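Local structure of beta sliding clamp (Bartonella birtlesii LL-WM9, 6PTR) at residues 12-18 and 63-67; 26-30 and 212-216; 177-181 and 193-198; 332-338 and 376-381. The protein probably confers DNA tethering and processivity on DNA polymerases as a ring-shaped head-to-tail homodimer closed around DNA. All coordinates share one frame. Residue numbers count along the deposited sequence, not the author numbering.

Interaction 1: 12-18 and 63-67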
# COMPACT_ATOMS: atom_id res chain seq x y z
N THR C 12 21.60 12.37 25.09
CA THR C 12 21.50 10.93 24.91
C THR C 12 20.06 10.53 25.20
O THR C 12 19.57 10.79 26.30
CB THR C 12 22.46 10.19 25.84
OG1 THR C 12 23.81 10.56 25.55
CG2 THR C 12 22.32 8.66 25.69
N VAL C 13 19.38 9.93 24.23
CA VAL C 13 17.97 9.63 24.39
C VAL C 13 17.72 8.14 24.15
O VAL C 13 18.49 7.46 23.48
CB VAL C 13 17.11 10.46 23.44
CG1 VAL C 13 17.31 11.93 23.75
CG2 VAL C 13 17.49 10.13 22.00
N ASP C 14 16.62 7.65 24.73
CA ASP C 14 16.18 6.30 24.44
C ASP C 14 15.62 6.26 23.03
O ASP C 14 14.81 7.12 22.65
CB ASP C 14 15.13 5.86 25.46
CG ASP C 14 14.57 4.48 25.18
OD1 ASP C 14 15.28 3.48 25.40
OD2 ASP C 14 13.40 4.40 24.76
N ARG C 15 16.05 5.28 22.23
CA ARG C 15 15.60 5.23 20.84
C ARG C 15 14.08 5.13 20.76
O ARG C 15 13.44 5.86 20.00
CB ARG C 15 16.26 4.06 20.13
CG ARG C 15 15.79 3.89 18.69
CD ARG C 15 14.64 2.89 18.60
NE ARG C 15 14.15 2.79 17.23
CZ ARG C 15 12.99 2.24 16.88
NH1 ARG C 15 12.16 1.75 17.80
NH2 ARG C 15 12.65 2.20 15.60
N SER C 16 13.48 4.23 21.55
CA SER C 16 12.04 3.98 21.41
C SER C 16 11.23 5.20 21.83
O SER C 16 10.26 5.56 21.17
CB SER C 16 11.64 2.75 22.22
OG SER C 16 12.06 1.58 21.55
N GLN C 17 11.63 5.85 22.92
CA GLN C 17 10.97 7.08 23.33
C GLN C 17 11.10 8.16 22.27
O GLN C 17 10.11 8.83 21.92
CB GLN C 17 11.55 7.56 24.66
CG GLN C 17 11.16 8.98 25.01
CD GLN C 17 9.69 9.08 25.32
OE1 GLN C 17 9.20 8.48 26.27
NE2 GLN C 17 8.96 9.84 24.49
N PHE C 18 12.31 8.36 21.75
CA PHE C 18 12.54 9.39 20.73
C PHE C 18 11.74 9.11 19.47
O PHE C 18 11.19 10.03 18.85
CB PHE C 18 14.03 9.47 20.40
CG PHE C 18 14.38 10.64 19.51
CD1 PHE C 18 14.34 11.93 20.01
CD2 PHE C 18 14.77 10.45 18.20
CE1 PHE C 18 14.65 13.02 19.21
CE2 PHE C 18 15.09 11.55 17.40
CZ PHE C 18 15.02 12.83 17.92
N GLU C 63 5.93 18.11 20.99
CA GLU C 63 5.88 17.08 22.01
C GLU C 63 7.17 17.16 22.79
O GLU C 63 8.22 17.45 22.23
CB GLU C 63 5.74 15.67 21.46
CG GLU C 63 5.42 14.71 22.65
CD GLU C 63 5.58 13.29 22.29
OE1 GLU C 63 6.03 12.49 23.14
OE2 GLU C 63 5.27 12.98 21.13
N SER C 64 7.08 16.91 24.09
CA SER C 64 8.24 17.05 24.95
C SER C 64 8.38 15.79 25.78
O SER C 64 7.39 15.13 26.10
CB SER C 64 8.09 18.25 25.88
OG SER C 64 7.63 19.36 25.13
N PHE C 65 9.63 15.47 26.13
CA PHE C 65 9.86 14.37 27.06
C PHE C 65 11.07 14.68 27.94
O PHE C 65 11.97 15.43 27.55
CB PHE C 65 10.05 13.02 26.34
CG PHE C 65 11.15 13.00 25.31
CD1 PHE C 65 10.96 13.55 24.05
CD2 PHE C 65 12.37 12.40 25.59
CE1 PHE C 65 11.97 13.51 23.09
CE2 PHE C 65 13.38 12.34 24.63
CZ PHE C 65 13.18 12.90 23.38
N THR C 66 11.09 14.02 29.09
CA THR C 66 12.11 14.24 30.11
C THR C 66 13.39 13.49 29.75
O THR C 66 13.35 12.29 29.47
CB THR C 66 11.59 13.78 31.47
OG1 THR C 66 10.53 14.66 31.89
CG2 THR C 66 12.71 13.75 32.50
N VAL C 67 14.51 14.20 29.73
CA VAL C 67 15.84 13.64 29.45
C VAL C 67 16.85 14.36 30.31
O VAL C 67 16.81 15.58 30.42
CB VAL C 67 16.29 13.82 27.98
CG1 VAL C 67 17.53 12.96 27.71
CG2 VAL C 67 15.21 13.53 27.01
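Apolar packing carries this contact, and F65 is at the middle of it. Its ring, set by a p rotamer at chi1, reaches out from strand 59-69 to where strand 10-14 gives way to helix 15-26. There CZ of F65 meets CD1 of F18 at 3.7 Å, and CE2 of F65 lies 4.0 Å from CG1 of V13, which sits at the ring edge. V67 extends the patch, its CG1 4.1 Å from CG1 of V13 and 3.3 Å from the carbonyl O of T12. In a CH-pi contact CG of Q17 stands off-centre, 4.2 Å from the F65 ring centroid. The two strands belong to different sheets of the N-terminal domain, and F65 joins this strand-helix corner to strand 59-69. No hydrogen bond crosses between the segments. Internal to 12-18, D14 is the N-cap of the helix, its OD2 accepting from N of Q17 at 2.9 Å. E63 reaches across with OE1 to OG of S21, one turn after Q17.

Interaction 2: 26-30 and 212-216; sequences HRVVE and KAVGE
Residues 26-30 make a type I turn, H26 to V29, closed by V29 N to H26 O at 3.1 Å; V29 and E30 then run extended. Residues 212-216 form one helical turn, with E216 N bonded to K212 O at 3.0 Å. The CA atoms of V28 and E216 approach to 7.5 Å. K212, all-trans from chi1 to chi4, spans the gap: its NZ donates to V28 O and to E30 OE2, both at 2.9 Å, the second a salt bridge, and forms another salt bridge with D56. E216 folds back in an m,m rotamer. Its CG lies 4.2 Å from V28 CG2, its OE1 makes a long salt bridge of 3.7 Å with R27 NE, and its OE2 pairs with K219. Water 1 joins R27 NH2 (3.1 Å) to E216 O (2.7 Å). This polar seam joins the N-terminal and central domains: the turn following helix 15-26 faces helix 211-221 across L59 of strand 59-69.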
# COMPACT_ATOMS: atom_id res chain seq x y z
N HIS C 26 6.45 14.60 13.22
CA HIS C 26 7.01 14.69 11.88
C HIS C 26 5.94 14.71 10.80
O HIS C 26 6.16 15.30 9.74
CB HIS C 26 8.01 13.55 11.64
CG HIS C 26 7.39 12.28 11.15
ND1 HIS C 26 6.71 11.40 11.97
CD2 HIS C 26 7.38 11.71 9.92
CE1 HIS C 26 6.29 10.37 11.27
NE2 HIS C 26 6.68 10.54 10.01
N ARG C 27 4.79 14.08 11.03
CA ARG C 27 3.80 13.99 9.96
C ARG C 27 3.14 15.33 9.63
O ARG C 27 2.42 15.41 8.63
CB ARG C 27 2.72 12.95 10.30
CG ARG C 27 2.60 12.53 11.77
CD ARG C 27 1.57 11.39 11.93
NE ARG C 27 0.94 11.36 13.25
CZ ARG C 27 1.08 10.37 14.14
NH1 ARG C 27 1.82 9.31 13.85
NH2 ARG C 27 0.47 10.44 15.32
N VAL C 28 3.39 16.37 10.43
CA VAL C 28 2.87 17.70 10.13
C VAL C 28 3.61 18.31 8.95
O VAL C 28 3.06 19.12 8.19
CB VAL C 28 2.96 18.55 11.41
CG1 VAL C 28 2.97 20.04 11.11
CG2 VAL C 28 1.79 18.20 12.28
N VAL C 29 4.86 17.89 8.76
CA VAL C 29 5.65 18.37 7.64
C VAL C 29 5.04 17.90 6.34
O VAL C 29 4.70 16.72 6.18
CB VAL C 29 7.11 17.90 7.80
CG1 VAL C 29 7.91 18.25 6.56
CG2 VAL C 29 7.71 18.52 9.05
N GLU C 30 4.88 18.82 5.40
CA GLU C 30 4.40 18.45 4.08
C GLU C 30 5.56 17.93 3.24
O GLU C 30 6.64 18.52 3.23
CB GLU C 30 3.73 19.65 3.39
CG GLU C 30 2.59 19.29 2.44
CD GLU C 30 1.30 18.91 3.16
OE1 GLU C 30 0.72 17.86 2.80
OE2 GLU C 30 0.87 19.64 4.08
N LYS C 212 -6.87 19.62 8.17
CA LYS C 212 -5.57 19.03 8.52
C LYS C 212 -5.40 18.90 10.02
O LYS C 212 -4.88 17.88 10.50
CB LYS C 212 -4.41 19.84 7.93
CG LYS C 212 -3.02 19.26 8.32
CD LYS C 212 -1.92 19.88 7.49
CE LYS C 212 -0.56 19.18 7.71
NZ LYS C 212 0.52 19.79 6.91
N ALA C 213 -5.77 19.94 10.79
CA ALA C 213 -5.70 19.85 12.24
C ALA C 213 -6.57 18.72 12.75
O ALA C 213 -6.15 17.95 13.63
CB ALA C 213 -6.12 21.19 12.87
N VAL C 214 -7.79 18.60 12.21
CA VAL C 214 -8.66 17.50 12.61
C VAL C 214 -7.96 16.17 12.37
O VAL C 214 -7.98 15.29 13.23
CB VAL C 214 -10.00 17.56 11.88
CG1 VAL C 214 -10.80 16.29 12.15
CG2 VAL C 214 -10.79 18.80 12.31
N GLY C 215 -7.33 16.02 11.21
CA GLY C 215 -6.72 14.75 10.86
C GLY C 215 -5.55 14.40 11.75
O GLY C 215 -5.39 13.24 12.17
N GLU C 216 -4.72 15.38 12.08
CA GLU C 216 -3.58 15.09 12.95
C GLU C 216 -4.04 14.82 14.38
O GLU C 216 -3.48 13.95 15.06
CB GLU C 216 -2.58 16.24 12.91
CG GLU C 216 -1.94 16.39 11.55
CD GLU C 216 -1.28 15.10 11.07
OE1 GLU C 216 -0.48 14.51 11.84
OE2 GLU C 216 -1.60 14.67 9.95
O HOH W 1 -0.88 13.22 15.56

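Interaction 3: 177-181 and 193-198; sequences VLKLR and VDMEAP
L180 makes the apolar centre, in a t,p rotamer on the same face of the sheet as M195. Its CB lies 4.0 Å from M195 CG and 4.3 Å from A197 CB; its CD2 reaches P198 CD at 4.4 Å. A197 CB also touches L178 CB at 3.8 Å, and further out V177 CG2 packs on E196 CG at 3.6 Å. The backbones form an antiparallel ladder, the short strand axes 4.5 Å apart and 150° between their directions. L180 and M195 are the hydrogen-bonded pair, CA to CA 5.4 Å, with L180 N to M195 O at 2.8 Å and M195 N to L180 O at 2.9 Å. R181 with D194 (CA to CA 4.5 Å) and K179 with E196 (4.6 Å) are non-hydrogen-bonded pairs. A197 N to L178 O, 2.9 Å, continues the pairing past the strand end. On the other face R181, t,t,m through chi3, meets D194 (chi1 m) in a two-pronged salt bridge: NE to OD1 is very short at 2.4 Å, NH2 to OD2 2.8 Å. R181 NH1 bonds to Y259 OH, and K179 pairs with D175. This is the open end of a central-domain hairpin: strand 167-173 flanks its strand 179-185, and strand 372-376 flanks its strand 189-196. L180 and M195 pack on L140 of strand 136-141, M195 also on helix 142-152.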
# COMPACT_ATOMS: atom_id res chain seq x y z
N VAL C 177 -30.27 23.30 28.08
CA VAL C 177 -28.90 23.05 28.49
C VAL C 177 -28.00 23.38 27.31
O VAL C 177 -28.27 22.96 26.18
CB VAL C 177 -28.72 21.59 28.95
CG1 VAL C 177 -29.32 20.62 27.92
CG2 VAL C 177 -27.25 21.28 29.20
N LEU C 178 -26.96 24.19 27.56
CA LEU C 178 -25.97 24.47 26.52
C LEU C 178 -25.44 23.17 25.93
O LEU C 178 -25.13 22.23 26.66
CB LEU C 178 -24.79 25.27 27.08
CG LEU C 178 -24.85 26.79 27.21
CD1 LEU C 178 -23.46 27.34 27.51
CD2 LEU C 178 -25.42 27.41 25.95
N LYS C 179 -25.35 23.13 24.61
CA LYS C 179 -24.72 22.03 23.90
C LYS C 179 -23.45 22.53 23.23
O LYS C 179 -23.38 23.67 22.78
CB LYS C 179 -25.66 21.45 22.83
CG LYS C 179 -26.90 20.78 23.40
CD LYS C 179 -27.62 19.98 22.32
CE LYS C 179 -28.81 19.22 22.89
NZ LYS C 179 -30.08 19.98 22.74
N LEU C 180 -22.44 21.67 23.19
CA LEU C 180 -21.30 21.84 22.30
C LEU C 180 -21.53 20.94 21.11
O LEU C 180 -21.81 19.75 21.28
CB LEU C 180 -19.99 21.45 22.99
CG LEU C 180 -18.76 21.32 22.08
CD1 LEU C 180 -18.34 22.66 21.48
CD2 LEU C 180 -17.61 20.70 22.90
N ARG C 181 -21.47 21.52 19.90
CA ARG C 181 -21.84 20.81 18.69
C ARG C 181 -20.71 20.89 17.68
O ARG C 181 -20.02 21.91 17.58
CB ARG C 181 -23.14 21.39 18.08
CG ARG C 181 -23.54 20.79 16.74
CD ARG C 181 -24.92 21.36 16.35
NE ARG C 181 -26.03 20.78 17.12
CZ ARG C 181 -27.29 21.21 17.04
NH1 ARG C 181 -27.60 22.24 16.26
NH2 ARG C 181 -28.24 20.61 17.75
N VAL C 193 -23.02 16.21 15.62
CA VAL C 193 -22.95 15.57 16.93
C VAL C 193 -23.01 16.63 18.02
O VAL C 193 -22.38 17.69 17.90
CB VAL C 193 -21.68 14.69 17.07
CG1 VAL C 193 -20.39 15.50 16.84
CG2 VAL C 193 -21.69 13.96 18.43
N ASP C 194 -23.77 16.34 19.08
CA ASP C 194 -23.96 17.20 20.24
C ASP C 194 -23.45 16.52 21.49
O ASP C 194 -23.48 15.29 21.60
CB ASP C 194 -25.45 17.52 20.48
CG ASP C 194 -26.05 18.41 19.42
OD1 ASP C 194 -25.29 19.15 18.77
OD2 ASP C 194 -27.28 18.39 19.23
N MET C 195 -23.00 17.34 22.45
CA MET C 195 -22.87 16.91 23.84
C MET C 195 -23.27 18.06 24.74
O MET C 195 -23.30 19.22 24.33
CB MET C 195 -21.44 16.47 24.18
CG MET C 195 -20.46 17.61 24.15
SD MET C 195 -18.80 17.10 24.62
CE MET C 195 -18.97 17.01 26.41
N GLU C 196 -23.59 17.72 25.99
CA GLU C 196 -23.77 18.74 27.01
C GLU C 196 -22.47 19.52 27.13
O GLU C 196 -21.39 18.93 27.26
CB GLU C 196 -24.15 18.11 28.35
CG GLU C 196 -24.35 19.13 29.45
CD GLU C 196 -25.09 18.56 30.65
OE1 GLU C 196 -25.99 17.71 30.46
OE2 GLU C 196 -24.76 18.96 31.79
N ALA C 197 -22.57 20.84 27.07
CA ALA C 197 -21.37 21.66 27.00
C ALA C 197 -20.63 21.65 28.34
O ALA C 197 -21.26 21.83 29.39
CB ALA C 197 -21.71 23.09 26.63
N PRO C 198 -19.32 21.47 28.35
CA PRO C 198 -18.57 21.56 29.61
C PRO C 198 -18.60 22.99 30.14
O PRO C 198 -19.07 23.93 29.48
CB PRO C 198 -17.16 21.13 29.21
CG PRO C 198 -17.07 21.42 27.74
CD PRO C 198 -18.45 21.24 27.18

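Interaction 4: 332-338 and 376-381; sequences IGFNSRY and LMPVRV
L376 and F334 bury more surface than the other residues here. L376 (t,p) points at the other segment: its CD2 comes within 3.4 Å of F334 CD1, and its CD1 lies 3.7 Å from Y338 CB. F334 (chi1 m) starts away from the tail but turns its ring back, bringing CE1 to 4.0 Å from P378 CB and CD1 to 3.7 Å from M377 O at the ring edge. Strand 330-335 gives way to helix 336-345 with N335 as N-cap, its OD1 accepting from Y338 N at 2.9 Å. In this C-terminal domain the chain's tail passes alongside the strand and lines the site of bound griselimycin through M377, V379 and R380, consistent with the protein-binding pocket of bacterial sliding clamps. One direct backbone bond joins the segments, V379 N to G333 O at 2.8 Å. G333 CA touches V381 CG1 at 3.7 Å, where a CB would clash. Waters link the backbones too: water 2 joins G333 N (3.0 Å) to V379 O (2.7 Å), water 3 N335 N (2.9 Å) to M377 O (2.8 Å).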
# COMPACT_ATOMS: atom_id res chain seq x y z
N ILE C 332 -35.66 5.97 -4.82
CA ILE C 332 -34.76 7.05 -4.44
C ILE C 332 -33.33 6.58 -4.64
O ILE C 332 -33.00 5.42 -4.36
CB ILE C 332 -35.02 7.50 -2.98
CG1 ILE C 332 -34.18 8.73 -2.62
CG2 ILE C 332 -34.76 6.36 -2.00
CD1 ILE C 332 -34.68 9.43 -1.30
N GLY C 333 -32.49 7.47 -5.15
CA GLY C 333 -31.11 7.15 -5.46
C GLY C 333 -30.18 7.84 -4.48
O GLY C 333 -30.47 8.93 -4.00
N PHE C 334 -29.04 7.21 -4.23
CA PHE C 334 -27.96 7.77 -3.42
C PHE C 334 -26.62 7.37 -4.01
O PHE C 334 -26.51 6.38 -4.73
CB PHE C 334 -28.00 7.26 -1.96
CG PHE C 334 -29.19 7.72 -1.18
CD1 PHE C 334 -29.26 9.02 -0.71
CD2 PHE C 334 -30.24 6.85 -0.92
CE1 PHE C 334 -30.36 9.45 0.02
CE2 PHE C 334 -31.35 7.28 -0.20
CZ PHE C 334 -31.40 8.57 0.28
N ASN C 335 -25.61 8.17 -3.70
CA ASN C 335 -24.23 7.79 -3.92
C ASN C 335 -23.90 6.59 -3.04
O ASN C 335 -24.04 6.66 -1.81
CB ASN C 335 -23.32 8.98 -3.60
CG ASN C 335 -21.86 8.67 -3.77
OD1 ASN C 335 -21.36 7.67 -3.25
ND2 ASN C 335 -21.15 9.55 -4.48
N SER C 336 -23.52 5.47 -3.66
CA SER C 336 -23.32 4.24 -2.90
C SER C 336 -22.17 4.35 -1.92
O SER C 336 -22.22 3.78 -0.82
CB SER C 336 -23.09 3.08 -3.87
OG SER C 336 -21.97 3.33 -4.70
N ARG C 337 -21.09 5.03 -2.30
CA ARG C 337 -19.98 5.22 -1.37
C ARG C 337 -20.42 6.03 -0.16
O ARG C 337 -20.01 5.74 0.96
CB ARG C 337 -18.80 5.89 -2.07
CG ARG C 337 -17.59 6.02 -1.16
CD ARG C 337 -17.14 4.65 -0.64
NE ARG C 337 -17.25 4.55 0.81
CZ ARG C 337 -16.97 3.45 1.51
NH1 ARG C 337 -17.09 3.45 2.84
NH2 ARG C 337 -16.59 2.34 0.87
N TYR C 338 -21.23 7.06 -0.38
CA TYR C 338 -21.69 7.86 0.75
C TYR C 338 -22.59 7.04 1.66
O TYR C 338 -22.55 7.21 2.89
CB TYR C 338 -22.41 9.12 0.26
CG TYR C 338 -21.53 10.10 -0.49
CD1 TYR C 338 -20.15 9.96 -0.50
CD2 TYR C 338 -22.09 11.18 -1.18
CE1 TYR C 338 -19.33 10.87 -1.17
CE2 TYR C 338 -21.29 12.09 -1.88
CZ TYR C 338 -19.91 11.93 -1.86
OH TYR C 338 -19.10 12.82 -2.53
N LEU C 376 -28.08 12.89 4.22
CA LEU C 376 -27.51 12.54 2.92
C LEU C 376 -28.45 12.98 1.81
O LEU C 376 -29.64 12.64 1.82
CB LEU C 376 -27.27 11.03 2.83
CG LEU C 376 -26.67 10.56 1.50
CD1 LEU C 376 -25.29 11.16 1.31
CD2 LEU C 376 -26.62 9.03 1.50
N MET C 377 -27.90 13.74 0.85
CA MET C 377 -28.70 14.18 -0.29
C MET C 377 -28.86 13.04 -1.30
O MET C 377 -27.89 12.33 -1.57
CB MET C 377 -28.04 15.38 -0.99
CG MET C 377 -29.00 16.18 -1.92
SD MET C 377 -30.32 16.93 -0.95
CE MET C 377 -31.28 17.67 -2.26
N PRO C 378 -30.04 12.84 -1.86
CA PRO C 378 -30.18 11.82 -2.91
C PRO C 378 -29.55 12.28 -4.22
O PRO C 378 -29.15 13.43 -4.39
CB PRO C 378 -31.69 11.66 -3.08
CG PRO C 378 -32.29 12.88 -2.49
CD PRO C 378 -31.33 13.36 -1.41
N VAL C 379 -29.51 11.34 -5.17
CA VAL C 379 -29.12 11.65 -6.55
C VAL C 379 -30.24 11.11 -7.45
O VAL C 379 -30.96 10.18 -7.08
CB VAL C 379 -27.76 11.03 -6.95
CG1 VAL C 379 -26.64 11.51 -5.99
CG2 VAL C 379 -27.83 9.51 -6.96
N ARG C 380 -30.34 11.66 -8.65
CA ARG C 380 -31.41 11.24 -9.54
C ARG C 380 -31.09 9.87 -10.16
O ARG C 380 -29.95 9.58 -10.52
CB ARG C 380 -31.66 12.27 -10.64
CG ARG C 380 -32.17 13.60 -10.12
CD ARG C 380 -32.80 14.39 -11.25
NE ARG C 380 -33.94 13.68 -11.85
CZ ARG C 380 -34.58 14.09 -12.94
NH1 ARG C 380 -34.18 15.21 -13.54
NH2 ARG C 380 -35.60 13.40 -13.43
N VAL C 381 -32.12 9.04 -10.27
CA VAL C 381 -32.02 7.72 -10.86
C VAL C 381 -33.27 7.48 -11.72
O VAL C 381 -34.20 8.30 -11.75
CB VAL C 381 -31.89 6.62 -9.79
CG1 VAL C 381 -30.53 6.69 -9.08
CG2 VAL C 381 -33.08 6.71 -8.81
OXT VAL C 381 -33.36 6.47 -12.44
O HOH W 2 -33.52 10.05 -6.23
O HOH W 3 -25.78 10.68 -2.25

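Overall arrangement
Three of the contacts each lie within a single domain: interaction 1 in the N-terminal, interaction 3 in the central and interaction 4 in the C-terminal. Interaction 2 joins the first two domains, and charge and water carry it. Its turn follows the helix used by interaction 1, and it packs beside L59 of the strand used there, though the two stay about 8 Å apart at their nearest atoms. Interactions 1, 2 and 3 are partly buried; interaction 4 is a buried contact. Interactions 1 and 4 both use a strand-to-helix corner with a side-chain N-cap and pack aromatic rings, but interaction 4 adds backbone and water bonds. Interaction 3 alone is a regular strand ladder.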